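Phosphodiesterase (Salpingoeca rosetta, PDB 7CJ3) binds retinal within a membrane-embedded bundle of helices, the fold of the bacteriorhodopsin-like family to which its transmembrane domain belongs. Local coordinates at residues S92-Y97 with C138-Y143; D99-I104 with W134-P139; S154-I159 with W200-K205. All blocks are in the same frame, centred on the assembly; numbering follows the deposited sequence.

Interaction 1 of 3, residues S92-Y97 with C138-Y143; sequences SGILAY and CPTLLY. With OLC ((2R)-2,3-dihydroxypropyl (9Z)-octadec-9-enoate), chain Q; RET (retinal), chain K; OLC ((2R)-2,3-dihydroxypropyl (9Z)-octadec-9-enoate), chain R.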
loop_
_atom_site.group_PDB
_atom_site.type_symbol
_atom_site.label_atom_id
_atom_site.label_comp_id
_atom_site.label_asym_id
_atom_site.label_seq_id
_atom_site.Cartn_x
_atom_site.Cartn_y
_atom_site.Cartn_z
ATOM N N SER B 92 -9.128 15.619 4.128
ATOM C CA SER B 92 -8.956 14.145 4.265
ATOM C C SER B 92 -10.111 13.413 3.568
ATOM O O SER B 92 -9.898 12.265 3.131
ATOM C CB SER B 92 -8.811 13.714 5.691
ATOM O OG SER B 92 -9.919 14.139 6.478
ATOM N N GLY B 93 -11.279 14.068 3.471
ATOM C CA GLY B 93 -12.488 13.553 2.795
ATOM C C GLY B 93 -12.268 13.411 1.300
ATOM O O GLY B 93 -12.583 12.309 0.766
ATOM N N ILE B 94 -11.706 14.445 0.659
ATOM C CA ILE B 94 -11.431 14.492 -0.819
ATOM C C ILE B 94 -10.425 13.388 -1.190
ATOM O O ILE B 94 -10.560 12.760 -2.275
ATOM C CB ILE B 94 -10.961 15.892 -1.279
ATOM C CG1 ILE B 94 -11.917 17.002 -0.821
ATOM C CG2 ILE B 94 -10.759 15.929 -2.778
ATOM C CD1 ILE B 94 -11.711 18.354 -1.448
ATOM N N LEU B 95 -9.466 13.114 -0.311
ATOM C CA LEU B 95 -8.443 12.079 -0.579
ATOM C C LEU B 95 -9.082 10.683 -0.487
ATOM O O LEU B 95 -8.665 9.779 -1.249
ATOM C CB LEU B 95 -7.287 12.295 0.398
ATOM C CG LEU B 95 -6.556 13.618 0.172
ATOM C CD1 LEU B 95 -5.306 13.723 1.037
ATOM C CD2 LEU B 95 -6.215 13.814 -1.300
ATOM N N ALA B 96 -10.082 10.522 0.380
ATOM C CA ALA B 96 -10.821 9.254 0.542
ATOM C C ALA B 96 -11.518 8.870 -0.776
ATOM O O ALA B 96 -11.376 7.704 -1.154
ATOM C CB ALA B 96 -11.781 9.377 1.690
ATOM N N TYR B 97 -12.198 9.814 -1.462
ATOM C CA TYR B 97 -12.930 9.577 -2.739
ATOM C C TYR B 97 -11.938 9.281 -3.869
ATOM O O TYR B 97 -12.112 8.288 -4.622
ATOM C CB TYR B 97 -13.833 10.756 -3.123
ATOM C CG TYR B 97 -15.088 10.848 -2.281
ATOM C CD1 TYR B 97 -15.261 11.819 -1.299
ATOM C CD2 TYR B 97 -16.129 9.948 -2.483
ATOM C CE1 TYR B 97 -16.424 11.876 -0.535
ATOM C CE2 TYR B 97 -17.287 9.980 -1.721
ATOM C CZ TYR B 97 -17.437 10.945 -0.739
ATOM O OH TYR B 97 -18.596 10.958 -0.007
ATOM N N CYS B 138 -7.527 13.622 -11.051
ATOM C CA CYS B 138 -6.448 14.641 -11.162
ATOM C C CYS B 138 -7.016 16.053 -11.030
ATOM O O CYS B 138 -6.463 16.891 -10.312
ATOM C CB CYS B 138 -5.667 14.536 -12.460
ATOM S SG CYS B 138 -4.698 13.011 -12.523
ATOM N N PRO B 139 -8.088 16.399 -11.774
ATOM C CA PRO B 139 -8.717 17.704 -11.577
ATOM C C PRO B 139 -9.242 17.887 -10.141
ATOM O O PRO B 139 -9.221 19.001 -9.669
ATOM C CB PRO B 139 -9.771 17.760 -12.690
ATOM C CG PRO B 139 -9.226 16.788 -13.742
ATOM C CD PRO B 139 -8.657 15.660 -12.915
ATOM N N THR B 140 -9.623 16.815 -9.448
ATOM C CA THR B 140 -10.113 16.877 -8.041
ATOM C C THR B 140 -8.919 17.106 -7.097
ATOM O O THR B 140 -9.089 17.848 -6.093
ATOM C CB THR B 140 -10.907 15.628 -7.627
ATOM O OG1 THR B 140 -12.006 15.358 -8.511
ATOM C CG2 THR B 140 -11.449 15.771 -6.224
ATOM N N LEU B 141 -7.772 16.477 -7.381
ATOM C CA LEU B 141 -6.518 16.654 -6.591
ATOM C C LEU B 141 -6.043 18.112 -6.715
ATOM O O LEU B 141 -5.566 18.674 -5.702
ATOM C CB LEU B 141 -5.440 15.678 -7.081
ATOM C CG LEU B 141 -5.589 14.242 -6.587
ATOM C CD1 LEU B 141 -4.444 13.371 -7.083
ATOM C CD2 LEU B 141 -5.686 14.189 -5.069
ATOM N N LEU B 142 -6.175 18.703 -7.908
ATOM C CA LEU B 142 -5.822 20.117 -8.155
ATOM C C LEU B 142 -6.744 21.020 -7.330
ATOM O O LEU B 142 -6.244 22.002 -6.760
ATOM C CB LEU B 142 -5.932 20.416 -9.656
ATOM C CG LEU B 142 -4.786 19.869 -10.498
ATOM C CD1 LEU B 142 -5.074 20.059 -11.975
ATOM C CD2 LEU B 142 -3.465 20.520 -10.095
ATOM N N TYR B 143 -8.041 20.707 -7.266
ATOM C CA TYR B 143 -9.026 21.501 -6.489
ATOM C C TYR B 143 -8.637 21.419 -5.010
ATOM O O TYR B 143 -8.760 22.402 -4.279
ATOM C CB TYR B 143 -10.460 21.033 -6.756
ATOM C CG TYR B 143 -11.459 21.498 -5.723
ATOM C CD1 TYR B 143 -12.041 22.753 -5.804
ATOM C CD2 TYR B 143 -11.792 20.693 -4.642
ATOM C CE1 TYR B 143 -12.936 23.192 -4.843
ATOM C CE2 TYR B 143 -12.687 21.115 -3.676
ATOM C CZ TYR B 143 -13.246 22.376 -3.768
ATOM O OH TYR B 143 -14.121 22.796 -2.809
HETATM C C18 OLC Q . -12.030 0.759 2.754
HETATM C C10 OLC Q . -15.261 5.915 -2.120
HETATM C C9 OLC Q . -15.345 6.697 -1.035
HETATM C C17 OLC Q . -12.387 0.240 1.370
HETATM C C11 OLC Q . -14.827 4.490 -1.881
HETATM C C8 OLC Q . -14.993 6.189 0.357
HETATM C C24 OLC Q . -22.654 14.896 4.074
HETATM C C16 OLC Q . -12.782 1.349 0.368
HETATM C C12 OLC Q . -14.994 3.494 -3.025
HETATM C C7 OLC Q . -15.622 6.987 1.495
HETATM C C15 OLC Q . -13.087 0.731 -1.025
HETATM C C13 OLC Q . -14.755 2.074 -2.459
HETATM C C6 OLC Q . -15.376 8.489 1.432
HETATM C C14 OLC Q . -13.285 1.699 -2.195
HETATM C C5 OLC Q . -15.418 9.099 2.854
HETATM C C4 OLC Q . -16.656 9.938 3.171
HETATM C C3 OLC Q . -16.318 11.355 3.635
HETATM C C2 OLC Q . -17.427 12.358 3.283
HETATM C C21 OLC Q . -20.227 14.258 4.114
HETATM C C1 OLC Q . -18.515 12.424 4.354
HETATM C C22 OLC Q . -21.516 14.323 4.956
HETATM O O19 OLC Q . -18.952 11.414 4.892
HETATM O O25 OLC Q . -23.892 14.149 4.060
HETATM O O23 OLC Q . -21.826 13.030 5.514
HETATM O O20 OLC Q . -19.094 13.707 4.783
HETATM C C1 RET K . -0.141 11.826 -20.313
HETATM C C2 RET K . -0.121 12.007 -21.832
HETATM C C3 RET K . 1.143 12.518 -22.363
HETATM C C4 RET K . 1.515 13.831 -21.708
HETATM C C5 RET K . 1.149 13.954 -20.255
HETATM C C6 RET K . 0.499 12.989 -19.560
HETATM C C7 RET K . 0.388 13.118 -18.100
HETATM C C8 RET K . -0.340 12.340 -17.205
HETATM C C9 RET K . -0.623 12.609 -15.833
HETATM C C10 RET K . -1.425 11.754 -15.036
HETATM C C11 RET K . -1.632 11.793 -13.651
HETATM C C12 RET K . -2.317 10.904 -12.830
HETATM C C13 RET K . -2.545 11.011 -11.448
HETATM C C14 RET K . -3.336 10.085 -10.792
HETATM C C15 RET K . -4.074 10.317 -9.553
HETATM C C16 RET K . -1.633 11.696 -19.958
HETATM C C17 RET K . 0.569 10.500 -19.982
HETATM C C18 RET K . 1.590 15.283 -19.679
HETATM C C19 RET K . -0.062 13.820 -15.152
HETATM C C20 RET K . -1.884 12.138 -10.713
HETATM C C18 OLC R . -17.910 19.297 -14.237
HETATM C C10 OLC R . -21.133 19.896 -8.320
HETATM C C9 OLC R . -19.946 19.281 -8.302
HETATM C C17 OLC R . -19.392 19.253 -14.585
HETATM C C11 OLC R . -21.659 20.660 -9.515
HETATM C C8 OLC R . -18.957 19.246 -9.471
HETATM C C16 OLC R . -20.258 20.111 -13.657
HETATM C C12 OLC R . -22.244 19.679 -10.528
HETATM C C7 OLC R . -17.518 19.554 -9.003
HETATM C C15 OLC R . -21.733 20.194 -14.079
HETATM C C13 OLC R . -22.857 20.378 -11.758
HETATM C C6 OLC R . -16.579 18.351 -8.852
HETATM C C14 OLC R . -22.690 19.566 -13.059
HETATM C C5 OLC R . -15.291 18.750 -8.106
HETATM C C4 OLC R . -14.464 17.542 -7.625
HETATM C C3 OLC R . -14.352 17.427 -6.102
#

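Interaction 2 of 3, residues D99-I104 with W134-P139; sequences DGVACI and WIITCP. With RET (retinal), chain K; OLC ((2R)-2,3-dihydroxypropyl (9Z)-octadec-9-enoate), chain Q.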
loop_
_atom_site.group_PDB
_atom_site.type_symbol
_atom_site.label_atom_id
_atom_site.label_comp_id
_atom_site.label_asym_id
_atom_site.label_seq_id
_atom_site.Cartn_x
_atom_site.Cartn_y
_atom_site.Cartn_z
ATOM N N ASP B 99 -8.930 8.139 -3.712
ATOM C CA ASP B 99 -8.251 6.839 -3.448
ATOM C C ASP B 99 -9.229 5.690 -3.685
ATOM O O ASP B 99 -8.814 4.662 -4.227
ATOM C CB ASP B 99 -7.657 6.821 -2.040
ATOM C CG ASP B 99 -6.331 7.561 -1.972
ATOM O OD1 ASP B 99 -5.873 8.076 -3.036
ATOM O OD2 ASP B 99 -5.754 7.603 -0.893
ATOM N N GLY B 100 -10.479 5.860 -3.273
ATOM C CA GLY B 100 -11.550 4.902 -3.566
ATOM C C GLY B 100 -11.772 4.748 -5.062
ATOM O O GLY B 100 -11.919 3.595 -5.520
ATOM N N VAL B 101 -11.835 5.862 -5.802
ATOM C CA VAL B 101 -12.085 5.822 -7.267
ATOM C C VAL B 101 -10.962 4.999 -7.884
ATOM O O VAL B 101 -11.251 4.113 -8.707
ATOM C CB VAL B 101 -12.172 7.224 -7.899
ATOM C CG1 VAL B 101 -12.163 7.162 -9.428
ATOM C CG2 VAL B 101 -13.400 7.967 -7.415
ATOM N N ALA B 102 -9.726 5.296 -7.486
ATOM C CA ALA B 102 -8.510 4.602 -7.962
ATOM C C ALA B 102 -8.614 3.120 -7.594
ATOM O O ALA B 102 -8.372 2.274 -8.448
ATOM C CB ALA B 102 -7.279 5.250 -7.381
ATOM N N CYS B 103 -9.047 2.818 -6.387
ATOM C CA CYS B 103 -9.189 1.431 -5.907
ATOM C C CYS B 103 -10.071 0.615 -6.860
ATOM O O CYS B 103 -9.602 -0.459 -7.337
ATOM C CB CYS B 103 -9.774 1.400 -4.508
ATOM S SG CYS B 103 -10.042 -0.303 -3.966
ATOM N N ILE B 104 -11.308 1.077 -7.103
ATOM C CA ILE B 104 -12.301 0.315 -7.917
ATOM C C ILE B 104 -11.917 0.341 -9.400
ATOM O O ILE B 104 -12.245 -0.666 -10.074
ATOM C CB ILE B 104 -13.753 0.767 -7.703
ATOM C CG1 ILE B 104 -13.953 2.248 -8.046
ATOM C CG2 ILE B 104 -14.190 0.440 -6.289
ATOM C CD1 ILE B 104 -15.365 2.794 -7.774
ATOM N N TRP B 134 -8.049 8.995 -14.057
ATOM C CA TRP B 134 -7.186 10.199 -14.103
ATOM C C TRP B 134 -8.049 11.460 -14.289
ATOM O O TRP B 134 -7.822 12.452 -13.534
ATOM C CB TRP B 134 -6.084 10.064 -15.169
ATOM C CG TRP B 134 -5.003 9.072 -14.830
ATOM C CD1 TRP B 134 -4.885 8.340 -13.673
ATOM C CD2 TRP B 134 -3.884 8.681 -15.660
ATOM N NE1 TRP B 134 -3.782 7.528 -13.733
ATOM C CE2 TRP B 134 -3.143 7.722 -14.934
ATOM C CE3 TRP B 134 -3.413 9.059 -16.924
ATOM C CZ2 TRP B 134 -1.993 7.126 -15.451
ATOM C CZ3 TRP B 134 -2.251 8.496 -17.416
ATOM C CH2 TRP B 134 -1.581 7.507 -16.699
ATOM N N ILE B 135 -9.019 11.423 -15.206
ATOM C CA ILE B 135 -9.879 12.600 -15.540
ATOM C C ILE B 135 -10.849 12.927 -14.391
ATOM O O ILE B 135 -11.181 14.141 -14.230
ATOM C CB ILE B 135 -10.604 12.361 -16.878
ATOM C CG1 ILE B 135 -9.625 12.563 -18.041
ATOM C CG2 ILE B 135 -11.853 13.242 -17.014
ATOM C CD1 ILE B 135 -10.010 11.832 -19.332
ATOM N N ILE B 136 -11.298 11.929 -13.622
ATOM C CA ILE B 136 -12.149 12.175 -12.425
ATOM C C ILE B 136 -11.294 12.655 -11.251
ATOM O O ILE B 136 -11.771 13.541 -10.525
ATOM C CB ILE B 136 -12.944 10.928 -12.041
ATOM C CG1 ILE B 136 -13.894 10.517 -13.166
ATOM C CG2 ILE B 136 -13.687 11.129 -10.735
ATOM C CD1 ILE B 136 -14.456 9.117 -12.993
ATOM N N THR B 137 -10.090 12.115 -11.055
ATOM C CA THR B 137 -9.281 12.337 -9.826
ATOM C C THR B 137 -8.268 13.496 -9.956
ATOM O O THR B 137 -8.141 14.264 -8.994
ATOM C CB THR B 137 -8.584 11.037 -9.429
ATOM O OG1 THR B 137 -7.794 10.629 -10.549
ATOM C CG2 THR B 137 -9.570 9.956 -9.048
ATOM N N CYS B 138 -7.527 13.622 -11.051
ATOM C CA CYS B 138 -6.448 14.641 -11.162
ATOM C C CYS B 138 -7.016 16.053 -11.030
ATOM O O CYS B 138 -6.463 16.891 -10.312
ATOM C CB CYS B 138 -5.667 14.536 -12.460
ATOM S SG CYS B 138 -4.698 13.011 -12.523
ATOM N N PRO B 139 -8.088 16.399 -11.774
ATOM C CA PRO B 139 -8.717 17.704 -11.577
ATOM C C PRO B 139 -9.242 17.887 -10.141
ATOM O O PRO B 139 -9.221 19.001 -9.669
ATOM C CB PRO B 139 -9.771 17.760 -12.690
ATOM C CG PRO B 139 -9.226 16.788 -13.742
ATOM C CD PRO B 139 -8.657 15.660 -12.915
HETATM C C1 RET K . -0.141 11.826 -20.313
HETATM C C2 RET K . -0.121 12.007 -21.832
HETATM C C3 RET K . 1.143 12.518 -22.363
HETATM C C4 RET K . 1.515 13.831 -21.708
HETATM C C5 RET K . 1.149 13.954 -20.255
HETATM C C6 RET K . 0.499 12.989 -19.560
HETATM C C7 RET K . 0.388 13.118 -18.100
HETATM C C8 RET K . -0.340 12.340 -17.205
HETATM C C9 RET K . -0.623 12.609 -15.833
HETATM C C10 RET K . -1.425 11.754 -15.036
HETATM C C11 RET K . -1.632 11.793 -13.651
HETATM C C12 RET K . -2.317 10.904 -12.830
HETATM C C13 RET K . -2.545 11.011 -11.448
HETATM C C14 RET K . -3.336 10.085 -10.792
HETATM C C15 RET K . -4.074 10.317 -9.553
HETATM C C16 RET K . -1.633 11.696 -19.958
HETATM C C17 RET K . 0.569 10.500 -19.982
HETATM C C18 RET K . 1.590 15.283 -19.679
HETATM C C19 RET K . -0.062 13.820 -15.152
HETATM C C20 RET K . -1.884 12.138 -10.713
HETATM C C18 OLC Q . -12.030 0.759 2.754
HETATM C C10 OLC Q . -15.261 5.915 -2.120
HETATM C C9 OLC Q . -15.345 6.697 -1.035
HETATM C C17 OLC Q . -12.387 0.240 1.370
HETATM C C11 OLC Q . -14.827 4.490 -1.881
HETATM C C8 OLC Q . -14.993 6.189 0.357
HETATM C C24 OLC Q . -22.654 14.896 4.074
HETATM C C16 OLC Q . -12.782 1.349 0.368
HETATM C C12 OLC Q . -14.994 3.494 -3.025
HETATM C C7 OLC Q . -15.622 6.987 1.495
HETATM C C15 OLC Q . -13.087 0.731 -1.025
HETATM C C13 OLC Q . -14.755 2.074 -2.459
HETATM C C6 OLC Q . -15.376 8.489 1.432
HETATM C C14 OLC Q . -13.285 1.699 -2.195
HETATM C C5 OLC Q . -15.418 9.099 2.854
HETATM C C4 OLC Q . -16.656 9.938 3.171
HETATM C C3 OLC Q . -16.318 11.355 3.635
HETATM C C2 OLC Q . -17.427 12.358 3.283
HETATM C C21 OLC Q . -20.227 14.258 4.114
HETATM C C1 OLC Q . -18.515 12.424 4.354
HETATM C C22 OLC Q . -21.516 14.323 4.956
HETATM O O19 OLC Q . -18.952 11.414 4.892
HETATM O O25 OLC Q . -23.892 14.149 4.060
HETATM O O23 OLC Q . -21.826 13.030 5.514
HETATM O O20 OLC Q . -19.094 13.707 4.783
#

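Interaction 3 of 3, residues S154-I159 with W200-K205; sequences SSVSDI and WGMFGK. With OLC ((2R)-2,3-dihydroxypropyl (9Z)-octadec-9-enoate), chain N.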
loop_
_atom_site.group_PDB
_atom_site.type_symbol
_atom_site.label_atom_id
_atom_site.label_comp_id
_atom_site.label_asym_id
_atom_site.label_seq_id
_atom_site.Cartn_x
_atom_site.Cartn_y
_atom_site.Cartn_z
ATOM N N SER B 154 -10.815 30.842 -9.626
ATOM C CA SER B 154 -10.661 30.899 -11.108
ATOM C C SER B 154 -9.313 30.312 -11.547
ATOM O O SER B 154 -9.243 29.760 -12.655
ATOM C CB SER B 154 -10.799 32.308 -11.616
ATOM O OG SER B 154 -9.573 33.005 -11.452
ATOM N N SER B 155 -8.270 30.485 -10.733
ATOM C CA SER B 155 -6.895 29.976 -10.992
ATOM C C SER B 155 -6.875 28.449 -10.849
ATOM O O SER B 155 -6.104 27.784 -11.562
ATOM C CB SER B 155 -5.888 30.633 -10.068
ATOM O OG SER B 155 -5.780 32.028 -10.336
ATOM N N VAL B 156 -7.703 27.926 -9.945
ATOM C CA VAL B 156 -7.821 26.476 -9.624
ATOM C C VAL B 156 -8.588 25.792 -10.754
ATOM O O VAL B 156 -8.159 24.720 -11.232
ATOM C CB VAL B 156 -8.549 26.325 -8.281
ATOM C CG1 VAL B 156 -8.849 24.864 -7.979
ATOM C CG2 VAL B 156 -7.787 26.995 -7.152
ATOM N N SER B 157 -9.686 26.440 -11.153
ATOM C CA SER B 157 -10.620 26.043 -12.237
ATOM C C SER B 157 -9.865 25.829 -13.559
ATOM O O SER B 157 -10.133 24.825 -14.274
ATOM C CB SER B 157 -11.689 27.093 -12.363
ATOM O OG SER B 157 -12.785 26.616 -13.120
ATOM N N ASP B 158 -8.944 26.746 -13.866
ATOM C CA ASP B 158 -8.297 26.861 -15.197
ATOM C C ASP B 158 -7.257 25.740 -15.345
ATOM O O ASP B 158 -7.108 25.214 -16.480
ATOM C CB ASP B 158 -7.809 28.297 -15.406
ATOM C CG ASP B 158 -7.230 28.596 -16.771
ATOM O OD1 ASP B 158 -7.878 28.270 -17.822
ATOM O OD2 ASP B 158 -6.125 29.151 -16.770
ATOM N N ILE B 159 -6.637 25.329 -14.237
ATOM C CA ILE B 159 -5.627 24.231 -14.180
ATOM C C ILE B 159 -6.342 22.872 -14.195
ATOM O O ILE B 159 -5.904 21.955 -14.929
ATOM C CB ILE B 159 -4.806 24.364 -12.880
ATOM C CG1 ILE B 159 -4.104 25.715 -12.725
ATOM C CG2 ILE B 159 -3.798 23.240 -12.761
ATOM C CD1 ILE B 159 -3.343 26.120 -13.951
ATOM N N TRP B 200 2.667 25.218 -8.668
ATOM C CA TRP B 200 3.868 25.642 -7.902
ATOM C C TRP B 200 3.632 27.077 -7.394
ATOM O O TRP B 200 3.813 27.320 -6.187
ATOM C CB TRP B 200 5.140 25.472 -8.753
ATOM C CG TRP B 200 6.420 25.631 -7.985
ATOM C CD1 TRP B 200 7.079 26.796 -7.719
ATOM C CD2 TRP B 200 7.196 24.592 -7.355
ATOM N NE1 TRP B 200 8.199 26.555 -6.973
ATOM C CE2 TRP B 200 8.284 25.215 -6.717
ATOM C CE3 TRP B 200 7.068 23.206 -7.251
ATOM C CZ2 TRP B 200 9.229 24.505 -5.989
ATOM C CZ3 TRP B 200 8.011 22.498 -6.543
ATOM C CH2 TRP B 200 9.079 23.145 -5.920
ATOM N N GLY B 201 3.107 27.949 -8.258
ATOM C CA GLY B 201 2.774 29.353 -7.955
ATOM C C GLY B 201 1.871 29.513 -6.744
ATOM O O GLY B 201 2.241 30.263 -5.814
ATOM N N MET B 202 0.713 28.854 -6.748
ATOM C CA MET B 202 -0.378 29.115 -5.764
ATOM C C MET B 202 0.035 28.612 -4.376
ATOM O O MET B 202 -0.335 29.268 -3.385
ATOM C CB MET B 202 -1.713 28.498 -6.204
ATOM C CG MET B 202 -1.745 26.989 -6.217
ATOM S SD MET B 202 -3.444 26.334 -6.445
ATOM C CE MET B 202 -3.762 26.791 -8.148
ATOM N N PHE B 203 0.799 27.518 -4.304
ATOM C CA PHE B 203 1.452 27.052 -3.053
ATOM C C PHE B 203 2.457 28.093 -2.553
ATOM O O PHE B 203 2.548 28.256 -1.323
ATOM C CB PHE B 203 2.178 25.738 -3.273
ATOM C CG PHE B 203 1.281 24.545 -3.146
ATOM C CD1 PHE B 203 0.815 24.153 -1.908
ATOM C CD2 PHE B 203 0.899 23.818 -4.265
ATOM C CE1 PHE B 203 0.008 23.034 -1.784
ATOM C CE2 PHE B 203 0.067 22.713 -4.137
ATOM C CZ PHE B 203 -0.361 22.320 -2.894
ATOM N N GLY B 204 3.192 28.732 -3.474
ATOM C CA GLY B 204 4.153 29.806 -3.185
ATOM C C GLY B 204 3.473 31.051 -2.623
ATOM O O GLY B 204 3.927 31.559 -1.563
ATOM N N LYS B 205 2.432 31.550 -3.298
ATOM C CA LYS B 205 1.654 32.719 -2.818
ATOM C C LYS B 205 1.319 32.498 -1.331
ATOM O O LYS B 205 1.545 33.436 -0.506
ATOM C CB LYS B 205 0.430 32.933 -3.708
ATOM C CG LYS B 205 0.741 33.504 -5.078
ATOM C CD LYS B 205 -0.343 33.269 -6.103
ATOM C CE LYS B 205 0.096 33.664 -7.502
ATOM N NZ LYS B 205 -0.984 33.536 -8.514
HETATM C C18 OLC N . 9.224 16.479 -17.271
HETATM C C10 OLC N . 8.393 24.109 -10.698
HETATM C C9 OLC N . 9.036 25.147 -10.117
HETATM C C17 OLC N . 9.639 17.804 -16.639
HETATM C C11 OLC N . 8.242 23.871 -12.171
HETATM C C8 OLC N . 9.717 26.286 -10.799
HETATM C C24 OLC N . 8.304 32.986 -3.296
HETATM C C16 OLC N . 8.582 18.514 -15.768
HETATM C C12 OLC N . 8.108 22.393 -12.463
HETATM C C7 OLC N . 9.810 27.491 -9.871
HETATM C C15 OLC N . 8.893 20.006 -15.546
HETATM C C13 OLC N . 8.707 22.010 -13.851
HETATM C C6 OLC N . 9.746 28.824 -10.623
HETATM C C14 OLC N . 8.471 20.495 -14.156
HETATM C C5 OLC N . 8.346 29.335 -11.050
HETATM C C4 OLC N . 7.370 29.877 -9.955
HETATM C C3 OLC N . 7.983 30.233 -8.585
HETATM C C2 OLC N . 6.998 30.344 -7.398
HETATM C C21 OLC N . 7.920 30.455 -3.495
HETATM C C1 OLC N . 7.734 30.096 -6.058
HETATM C C22 OLC N . 8.372 31.628 -2.584
HETATM O O19 OLC N . 8.696 29.320 -6.013
HETATM O O25 OLC N . 8.397 34.003 -2.311
HETATM O O23 OLC N . 7.614 31.696 -1.351
HETATM O O20 OLC N . 7.370 30.790 -4.796
#

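Interaction 1 of 3, residues S92-Y97 with C138-Y143
Ile94 and Thr140 meet where two neighbouring transmembrane helices of the bacteriorhodopsin-like bundle, 86-111 and 128-149, run almost exactly antiparallel, at 172° between their local axes. The axes approach to 10.3 Å, and the gap is bridged mainly by side chains, with no hydrogen bond across it. Ile94 touches with both of its branches. Its CG2 lies 3.5 Å from CG2 of Thr140, methyl against methyl. The other branch starts beside the backbone N (chi1 -52°) and extends through CG1, which carries CD1 to the edge of the Tyr143 ring, near the ring plane and 3.7 Å from CE2 of Tyr143. Tyr143 can offer that edge because its CG stands anti to the backbone N (chi1 163°). The hydroxyl of Thr140 takes no part across the helices: OG1 is hydrogen-bonded within its own helix to Ile136 O, while the methyl is shared between Ile94 and C3 of a monoolein chain (OLC, chain R). On the inner flank, Leu95 and Leu141 cross at about a right angle and touch through their CD2 methyls. Helix 250-277 packs on both, Met272 on Leu95, and Lys265 and Leu268 on Leu141. Leu141 belongs to the retinal pocket as well, and its second methyl, CD1, lies 3.9 Å from C15 of the retinal.

Interaction 2 of 3, residues D99-I104 with W134-P139
Val101 sets one branched side chain against Thr137, and this pair makes the close part of the contact. The two side chains slide past each other in opposite directions, with Val101 CG1 3.8 Å from Thr137 CG2. The Val101 methyl reaches across because it lies anti to the backbone N (chi1 169°). In Thr137 the methyl stands anti to the carbonyl carbon, which faces it to the valine and puts OG1 between the backbone N and the carbonyl carbon (chi1 57°). From there OG1 is hydrogen-bonded to Glu133 O, one turn earlier, so the threonine offers its apolar branch to the neighbouring helix and satisfies its polar one at home. The second touch is looser: Ile136, partly exposed, brings CG2 only to 4.4 Å from CG1 of Val101, and Met28 of helix 17-41 packs on both. On a face of helix 86-111 that does not touch 134-139, CA of Gly100 lies 3.7 Å from C11 of a monoolein chain (OLC, chain Q), where the lack of a side chain lets the acyl chain come close. This is the level of the bacteriorhodopsin-like fold at which helix 128-149 lines the retinal pocket, with Trp134, Thr137 and Cys138 all contributing. The polyene runs along one face of the Trp134 indole with an edge turned to it, its methyls C19 and C20 pointing away; C12 of retinal sits 3.6 Å above the ring plane, offset toward the rim. Phe236 meets this indole with the ring planes at about 60°, and Trp134 NE1 makes a weak hydrogen bond to Asp261 OD2. Thr137 OG1 lies 3.9 Å from C15, at the end of the retinal away from its ring, a van der Waals distance.

Interaction 3 of 3, residues S154-I159 with W200-K205
Met202 spans the space between helices 153-173 and 178-207, consecutive transmembrane helices of the bacteriorhodopsin-like bundle, and its terminal methyl does all the touching. CE of Met202 lies 4.2 Å from CG2 of Val156 and 4.3 Å from the carbonyl O of Ser155, contacts that are apolar or merely close, with no hydrogen bond between the segments. The two side chains of Met202 and Val156 cross at about a right angle. Met202 reaches this place by leaving its helix with CG between the backbone N and the carbonyl carbon (chi1 67°) and then bending at chi3 (70°), which turns CE toward Val156. Around this first shell, Ala151 in the preceding loop packs on both Val156 and Met202, and Ser149 of helix 128-149 adds to the methionine's surroundings. One turn deeper, Ile159 fits among Leu142, Tyr194, Val195 and His198, and the Tyr194 hydroxyl is hydrogen-bonded to Asp158 OD2, a polar tie between the same two helices. Farther out, helix 178-207 meets lipid and helix 219-233: Arg226 makes a cation-pi contact with Trp200, and a monoolein (OLC, chain N) lies over one face of that indole. The ester carbonyl oxygen O19 of the lipid also accepts a bent hydrogen bond from Trp200 NE1, 3.0 Å long at 135°.

How the interactions relate
Interactions 1 and 2 are successive levels of one interface: both join helix 86-111 to helix 128-149, their centres lie about 8 Å apart, and they share Cys138 and Pro139; helix 128-149 is kinked from Pro139 on, where the proline N has no hydrogen to donate. Both border the retinal and the same monoolein of chain Q. Interaction 3 follows later in the chain, joining helices 153-173 and 178-207, with its centre about 15 Å from interaction 1 and 21 Å from interaction 2. It meets interaction 1 directly, Tyr143 CA lying 3.7 Å from Val156 CG1. Packing is thus continuous over four successive helices, from the retinal pocket to a buried contact about 17 Å from the chain centre.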